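Local coordinates for protein glycerol Dehydrogenase (Unidentified, PDB 5XN8) that probably catalyses the NAD-dependent oxidation of glycerol to dihydroxyacetone, as a metal-dependent member of the iron-containing alcohol dehydrogenase family, at residues A[178-181]-A[182-185]; A[288-291]-A[292-296]. All coordinates share one frame; numbering follows the deposited sequence.

Contact 1: residues A[178-181]-A[182-185]; sequences EAKA and CYDA
Lys180 and Asp184 form an i to i+4 salt bridge within the last two turns of helix 162-185, a local contact along one helix. Both carboxylate oxygens of Asp184 face the ammonium group: NZ of Lys180 lies 2.9 Å from OD1 of Asp184, on the syn lone pair of that oxygen, and makes a weaker bond to OD2. Lys180 leaves the helix with CG anti to its own N (chi1 -176°), and bends at chi2 and chi4 fold the chain over toward Asp184. On the way CD of Lys180 comes 4.3 Å from CD2 of Tyr183, approaching the ring obliquely.

Beneath the side chains runs the regular alpha-helical ladder of the all-helical part of this dehydrogenase, which follows the parallel sheet of the nucleotide-binding part. Tyr183 N reaches Ala179 O at 2.8 Å. One rung on, Asp184 N meets Lys180 O at 3.0 Å with an N-H...O angle of 166°. The last rung is more bent: Ala185 N lies 3.0 Å from Ala181 O, with an angle of 145°.

Glu178 sends its carboxylate away from the ladder to the metal site. There OE1 accepts hydrogen bonds from His254 ND1 and Ser174 OG, making Glu178 a second-shell residue behind a zinc-binding histidine, and OE2 takes the backbone N of Ala251. At the other end, Tyr183 lies against Leu200 of helix 197-223 and packs on Arg232 of a second subunit, its OH weakly bonded to Glu197 OE2.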
loop_
_atom_site.group_PDB
_atom_site.type_symbol
_atom_site.label_atom_id
_atom_site.label_comp_id
_atom_site.label_asym_id
_atom_site.label_seq_id
_atom_site.Cartn_x
_atom_site.Cartn_y
_atom_site.Cartn_z
ATOM N N GLU A 178 -28.815 4.009 -6.426
ATOM C CA GLU A 178 -29.922 4.962 -6.419
ATOM C C GLU A 178 -29.929 5.841 -5.174
ATOM O O GLU A 178 -30.283 7.032 -5.239
ATOM C CB GLU A 178 -31.255 4.216 -6.507
ATOM C CG GLU A 178 -31.431 3.424 -7.799
ATOM C CD GLU A 178 -32.770 2.731 -7.866
ATOM O OE1 GLU A 178 -32.958 1.707 -7.195
ATOM O OE2 GLU A 178 -33.629 3.203 -8.620
ATOM N N ALA A 179 -29.586 5.259 -4.028
ATOM C CA ALA A 179 -29.459 6.035 -2.791
ATOM C C ALA A 179 -28.387 7.092 -2.988
ATOM O O ALA A 179 -28.656 8.282 -2.823
ATOM C CB ALA A 179 -29.109 5.132 -1.627
ATOM N N LYS A 180 -27.192 6.648 -3.393
ATOM C CA LYS A 180 -26.025 7.535 -3.604
ATOM C C LYS A 180 -26.273 8.615 -4.661
ATOM O O LYS A 180 -25.756 9.722 -4.545
ATOM C CB LYS A 180 -24.781 6.704 -3.952
ATOM C CG LYS A 180 -23.473 7.467 -4.102
ATOM C CD LYS A 180 -23.159 8.314 -2.878
ATOM C CE LYS A 180 -21.700 8.734 -2.838
ATOM N NZ LYS A 180 -21.387 9.825 -3.809
ATOM N N ALA A 181 -27.073 8.292 -5.676
ATOM C CA ALA A 181 -27.470 9.252 -6.715
ATOM C C ALA A 181 -28.447 10.302 -6.199
ATOM O O ALA A 181 -28.400 11.458 -6.626
ATOM C CB ALA A 181 -28.073 8.525 -7.903
ATOM N N CYS A 182 -29.355 9.896 -5.310
ATOM C CA CYS A 182 -30.239 10.844 -4.614
ATOM C C CYS A 182 -29.471 11.708 -3.614
ATOM O O CYS A 182 -29.757 12.895 -3.464
ATOM C CB CYS A 182 -31.394 10.110 -3.922
ATOM S SG CYS A 182 -32.567 9.380 -5.093
ATOM N N TYR A 183 -28.501 11.113 -2.930
ATOM C CA TYR A 183 -27.646 11.848 -1.984
ATOM C C TYR A 183 -26.844 12.933 -2.703
ATOM O O TYR A 183 -26.840 14.091 -2.270
ATOM C CB TYR A 183 -26.713 10.875 -1.260
ATOM C CG TYR A 183 -25.836 11.485 -0.193
ATOM C CD1 TYR A 183 -26.374 11.935 1.007
ATOM C CD2 TYR A 183 -24.457 11.585 -0.372
ATOM C CE1 TYR A 183 -25.564 12.489 2.000
ATOM C CE2 TYR A 183 -23.633 12.125 0.606
ATOM C CZ TYR A 183 -24.187 12.573 1.788
ATOM O OH TYR A 183 -23.367 13.113 2.751
ATOM N N ASP A 184 -26.191 12.567 -3.808
ATOM C CA ASP A 184 -25.459 13.534 -4.636
ATOM C C ASP A 184 -26.377 14.591 -5.247
ATOM O O ASP A 184 -26.007 15.757 -5.340
ATOM C CB ASP A 184 -24.681 12.838 -5.763
ATOM C CG ASP A 184 -23.564 11.941 -5.253
ATOM O OD1 ASP A 184 -23.052 12.168 -4.125
ATOM O OD2 ASP A 184 -23.195 11.001 -5.994
ATOM N N ALA A 185 -27.580 14.180 -5.662
ATOM C CA ALA A 185 -28.557 15.106 -6.246
ATOM C C ALA A 185 -29.263 16.006 -5.250
ATOM O O ALA A 185 -29.900 16.974 -5.659
ATOM C CB ALA A 185 -29.596 14.337 -7.018
#

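Contact 2: residues A[288-291]-A[292-296]; sequences SPME and EIETV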
loop_
_atom_site.group_PDB
_atom_site.type_symbol
_atom_site.label_atom_id
_atom_site.label_comp_id
_atom_site.label_asym_id
_atom_site.label_seq_id
_atom_site.Cartn_x
_atom_site.Cartn_y
_atom_site.Cartn_z
ATOM N N SER A 288 -20.171 5.324 -14.477
ATOM C CA SER A 288 -19.375 4.697 -13.447
ATOM C C SER A 288 -18.150 4.084 -14.112
ATOM O O SER A 288 -18.203 3.746 -15.284
ATOM C CB SER A 288 -20.213 3.685 -12.673
ATOM O OG SER A 288 -20.328 2.384 -13.243
ATOM N N PRO A 289 -17.023 3.976 -13.376
ATOM C CA PRO A 289 -15.812 3.428 -14.006
ATOM C C PRO A 289 -15.961 1.961 -14.413
ATOM O O PRO A 289 -16.873 1.283 -13.953
ATOM C CB PRO A 289 -14.728 3.616 -12.935
ATOM C CG PRO A 289 -15.456 3.767 -11.658
ATOM C CD PRO A 289 -16.811 4.305 -11.957
ATOM N N MET A 290 -15.065 1.488 -15.267
ATOM C CA MET A 290 -15.195 0.157 -15.868
ATOM C C MET A 290 -15.125 -0.953 -14.819
ATOM O O MET A 290 -15.952 -1.864 -14.848
ATOM C CB MET A 290 -14.154 -0.062 -16.974
ATOM C CG MET A 290 -14.397 -1.295 -17.845
ATOM S SD MET A 290 -16.030 -1.356 -18.633
ATOM C CE MET A 290 -16.037 -2.998 -19.347
ATOM N N GLU A 291 -14.185 -0.863 -13.884
ATOM C CA GLU A 291 -14.059 -1.944 -12.867
ATOM C C GLU A 291 -15.281 -2.013 -11.952
ATOM O O GLU A 291 -15.548 -3.082 -11.416
ATOM C CB GLU A 291 -12.682 -2.062 -12.153
ATOM C CG GLU A 291 -11.685 -0.900 -12.166
ATOM C CD GLU A 291 -12.153 0.251 -11.299
ATOM O OE1 GLU A 291 -13.307 0.689 -11.531
ATOM O OE2 GLU A 291 -11.384 0.706 -10.401
ATOM N N GLU A 292 -16.030 -0.922 -11.803
ATOM C CA GLU A 292 -17.302 -0.929 -11.093
ATOM C C GLU A 292 -18.380 -1.628 -11.938
ATOM O O GLU A 292 -19.154 -2.443 -11.423
ATOM C CB GLU A 292 -17.749 0.483 -10.719
ATOM C CG GLU A 292 -19.028 0.506 -9.886
ATOM C CD GLU A 292 -19.219 1.795 -9.118
ATOM O OE1 GLU A 292 -19.565 2.827 -9.718
ATOM O OE2 GLU A 292 -19.043 1.809 -7.889
ATOM N N ILE A 293 -18.432 -1.302 -13.227
ATOM C CA ILE A 293 -19.316 -2.011 -14.161
ATOM C C ILE A 293 -19.009 -3.517 -14.140
ATOM O O ILE A 293 -19.926 -4.333 -14.117
ATOM C CB ILE A 293 -19.213 -1.428 -15.606
ATOM C CG1 ILE A 293 -19.837 -0.032 -15.668
ATOM C CG2 ILE A 293 -19.889 -2.326 -16.632
ATOM C CD1 ILE A 293 -19.382 0.793 -16.854
ATOM N N GLU A 294 -17.725 -3.869 -14.125
ATOM C CA GLU A 294 -17.293 -5.275 -14.134
ATOM C C GLU A 294 -17.609 -6.069 -12.853
ATOM O O GLU A 294 -17.908 -7.273 -12.938
ATOM C CB GLU A 294 -15.802 -5.382 -14.471
ATOM C CG GLU A 294 -15.488 -5.092 -15.923
ATOM C CD GLU A 294 -14.014 -5.291 -16.267
ATOM O OE1 GLU A 294 -13.233 -5.770 -15.407
ATOM O OE2 GLU A 294 -13.601 -4.935 -17.394
ATOM N N THR A 295 -17.546 -5.421 -11.690
ATOM C CA THR A 295 -17.953 -6.066 -10.440
ATOM C C THR A 295 -19.457 -6.379 -10.409
ATOM O O THR A 295 -19.858 -7.425 -9.893
ATOM C CB THR A 295 -17.551 -5.283 -9.159
ATOM O OG1 THR A 295 -18.541 -5.552 -8.160
ATOM C CG2 THR A 295 -17.521 -3.819 -9.297
ATOM N N VAL A 296 -20.274 -5.485 -10.972
ATOM C CA VAL A 296 -21.724 -5.671 -11.045
ATOM C C VAL A 296 -22.101 -6.713 -12.104
ATOM O O VAL A 296 -22.950 -7.569 -11.859
ATOM C CB VAL A 296 -22.451 -4.337 -11.309
ATOM C CG1 VAL A 296 -23.944 -4.551 -11.548
ATOM C CG2 VAL A 296 -22.248 -3.398 -10.135
#
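Ser288 and Glu292 meet where a loop turns into the first turn of helix 290-303, with Pro289 in the N-cap position. Glu292 reaches back along this helix start: chi1 near 180° sets its CG beside the carbonyl carbon and the chain runs on extended, which lays the carboxylate alongside Ser288, a tight approach with OE1 of Glu292 3.1 Å from CB of Ser288. The same oxygen lies beside the proline ring, 3.8 Å from Pro289 CD, and the Pro289 and Glu292 side chains cross at a slant. Ser288 OG, buried here without a polar partner in the model, faces the methylene CG1 of Ile293 at 3.5 Å.

On another side of the turn, Met290 and Glu294 pass across each other. The Met290 chain bends at chi2 (56°), and its CE methyl comes within 3.7 Å of Glu294 OE2, so the carboxylate end lies against hydrocarbon. SD of Met290 lies 4.4 Å from CD1 of Ile293, a loose apolar approach.

Leu358 of helix 345-363 touches Met290, while Trp362 of the same helix lies on Glu294. Lys216 of a third subunit donates a hydrogen bond to Ser288 O and packs on Met290 and Ile293, so this helix start is also part of a subunit interface.

The backbone bonds begin at the cap. Pro289 O takes two N-H groups, that of Ile293 with an N-H...O angle of 167° and, weakly, that of Glu292. Two further rungs continue the helix: Thr295 N bonds to Glu291 O, and Glu294 N lies 2.8 Å from Met290 O.

Both contacts are pieces of single helices in the helical part of the chain, one at a C-terminal end and the other at an N-terminal start. Contact 1 is the more buried, half its residues buried and none exposed; contact 2 mixes buried Ser288 and Ile293 with exposed Pro289 and Glu291. Their centres lie 18 Å apart without touching, yet their helices meet: Phe177, one residue before contact 1, packs on Glu292 and Val296. Helices 197-223 and 271-285 touch side chains of both. Contact 1 pairs opposite charges and extends through Glu178 to the zinc site, whereas contact 2, away from the annotated sites, sets carboxylates against hydrocarbon. Each touches a different neighbouring subunit.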